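Long-range contact in hypothetical protein AGR_L_1239 (Agrobacterium tumefaciens str. C58, PDB 1VQS), which is of unknown function but belongs to the NIPSNAP family and adopts a ferredoxin-like fold of the dimeric alpha-beta barrel type: residues Ser44-Glu48 / Arg78-Leu82. Numbering follows the deposited sequence.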
loop_
_atom_site.group_PDB
_atom_site.type_symbol
_atom_site.label_atom_id
_atom_site.label_comp_id
_atom_site.label_asym_id
_atom_site.label_seq_id
_atom_site.Cartn_x
_atom_site.Cartn_y
_atom_site.Cartn_z
ATOM N N SER B 44 31.833 -6.701 -10.354
ATOM C CA SER B 44 33.191 -6.178 -10.310
ATOM C C SER B 44 33.326 -4.881 -9.560
ATOM O O SER B 44 34.438 -4.509 -9.187
ATOM C CB SER B 44 33.770 -5.997 -11.697
ATOM O OG SER B 44 33.231 -4.861 -12.331
ATOM N N HIS B 45 32.211 -4.181 -9.349
ATOM C CA HIS B 45 32.214 -2.974 -8.497
ATOM C C HIS B 45 31.646 -3.248 -7.123
ATOM O O HIS B 45 32.220 -2.843 -6.125
ATOM C CB HIS B 45 31.441 -1.834 -9.164
ATOM C CG HIS B 45 32.074 -1.354 -10.434
ATOM N ND1 HIS B 45 33.237 -0.618 -10.460
ATOM C CD2 HIS B 45 31.700 -1.526 -11.730
ATOM C CE1 HIS B 45 33.560 -0.368 -11.719
ATOM N NE2 HIS B 45 32.637 -0.898 -12.510
ATOM N N LEU B 46 30.485 -3.891 -7.074
ATOM C CA LEU B 46 29.773 -4.035 -5.819
ATOM C C LEU B 46 30.344 -5.087 -4.916
ATOM O O LEU B 46 30.179 -4.984 -3.709
ATOM C CB LEU B 46 28.304 -4.285 -6.068
ATOM C CG LEU B 46 27.595 -3.187 -6.867
ATOM C CD1 LEU B 46 26.091 -3.537 -6.925
ATOM C CD2 LEU B 46 27.810 -1.813 -6.293
ATOM N N GLY B 47 31.020 -6.079 -5.484
ATOM C CA GLY B 47 31.638 -7.124 -4.687
ATOM C C GLY B 47 30.805 -8.382 -4.488
ATOM O O GLY B 47 30.541 -9.146 -5.431
ATOM N N GLU B 48 30.391 -8.594 -3.249
ATOM C CA GLU B 48 29.834 -9.863 -2.792
ATOM C C GLU B 48 28.330 -9.954 -3.063
ATOM O O GLU B 48 27.511 -9.511 -2.271
ATOM C CB GLU B 48 30.149 -10.069 -1.298
ATOM C CG GLU B 48 31.668 -10.181 -1.035
ATOM C CD GLU B 48 32.012 -10.788 0.323
ATOM O OE1 GLU B 48 31.360 -11.771 0.742
ATOM O OE2 GLU B 48 32.972 -10.306 0.952
ATOM N N ARG B 78 31.722 1.939 -3.504
ATOM C CA ARG B 78 31.525 0.926 -4.559
ATOM C C ARG B 78 30.434 1.331 -5.536
ATOM O O ARG B 78 30.598 1.191 -6.763
ATOM C CB ARG B 78 31.246 -0.461 -3.941
ATOM C CG ARG B 78 32.442 -1.098 -3.274
ATOM C CD ARG B 78 32.050 -2.317 -2.500
ATOM N NE ARG B 78 33.196 -3.041 -1.946
ATOM C CZ ARG B 78 33.929 -3.936 -2.610
ATOM N NH1 ARG B 78 33.657 -4.231 -3.872
ATOM N NH2 ARG B 78 34.946 -4.526 -2.012
ATOM N N ARG B 79 29.303 1.810 -5.023
ATOM C CA ARG B 79 28.230 2.216 -5.922
ATOM C C ARG B 79 28.623 3.429 -6.753
ATOM O O ARG B 79 28.182 3.546 -7.892
ATOM C CB ARG B 79 26.960 2.484 -5.133
ATOM C CG ARG B 79 26.397 1.214 -4.534
ATOM C CD ARG B 79 24.906 1.187 -4.309
ATOM N NE ARG B 79 24.120 1.568 -5.488
ATOM C CZ ARG B 79 23.626 0.744 -6.420
ATOM N NH1 ARG B 79 23.786 -0.570 -6.394
ATOM N NH2 ARG B 79 22.946 1.270 -7.422
ATOM N N ALA B 80 29.397 4.341 -6.180
ATOM C CA ALA B 80 29.859 5.501 -6.951
ATOM C C ALA B 80 30.702 5.024 -8.127
ATOM O O ALA B 80 30.565 5.518 -9.238
ATOM C CB ALA B 80 30.630 6.459 -6.096
ATOM N N ARG B 81 31.599 4.059 -7.882
ATOM C CA ARG B 81 32.433 3.542 -8.962
ATOM C C ARG B 81 31.599 2.815 -10.026
ATOM O O ARG B 81 31.839 2.947 -11.241
ATOM C CB ARG B 81 33.531 2.627 -8.412
ATOM C CG ARG B 81 34.572 3.413 -7.648
ATOM C CD ARG B 81 35.839 2.638 -7.373
ATOM N NE ARG B 81 35.592 1.459 -6.550
ATOM C CZ ARG B 81 35.746 1.380 -5.226
ATOM N NH1 ARG B 81 36.138 2.423 -4.518
ATOM N NH2 ARG B 81 35.490 0.233 -4.616
ATOM N N LEU B 82 30.594 2.062 -9.586
ATOM C CA LEU B 82 29.667 1.392 -10.499
ATOM C C LEU B 82 29.004 2.425 -11.418
ATOM O O LEU B 82 29.010 2.281 -12.634
ATOM C CB LEU B 82 28.587 0.631 -9.727
ATOM C CG LEU B 82 27.454 -0.022 -10.552
ATOM C CD1 LEU B 82 27.999 -1.143 -11.401
ATOM C CD2 LEU B 82 26.334 -0.529 -9.641
HETATM O O HOH W 1 34.915 -4.628 -6.591
HETATM O O HOH W 2 35.328 -0.538 -8.621
HETATM O O HOH W 3 34.849 -1.971 -6.335
#
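Helix 72-84 passes over the C-terminal end of helix 27-46, where the chain turns into strand 48-55. R78 points toward that end. Its NH1 donates a hydrogen bond to the backbone O of H45 at 3.0 Å. The same NH1 makes a weak bond to water 1, which donates to the O of S44 at 2.6 Å. The NE of R78 is held by a salt bridge to D74, one turn earlier in its helix. R78 CD also lies against the backbone, 3.5 Å from the O of L46. G47 follows with positive phi. A CB at this position would clash with R78 NH1 and with the preceding carbonyl. R79 starts away from the contact, but its CG comes within 3.8 Å of L46 CD2. The guanidinium of R81 works through water, while its CB lies 3.8 Å from H45 ND1. Its NE reaches H45 ND1 through water 2, and its NH2 reaches the O of H45 through water 3. L82 closes the inner side. Its CA lies over the face of the H45 ring, 3.9 Å from the centroid, a CH-pi contact. Its CD2 meets L46 CD2 at 3.9 Å, and L46 also touches W67 of the sheet. H45 NE2 bonds to D85, just past L82. The contact thus joins the two helices of the ferredoxin-like fold, with an apolar inner side and a hydrated outer side. Carbonyls at the end of a helix lack the amide partners of the next turn. Here R78 and water 3 donate to the O of H45, and water 1 to that of S44, so the polar side satisfies the helix end with side-chain and solvent hydrogen bonds.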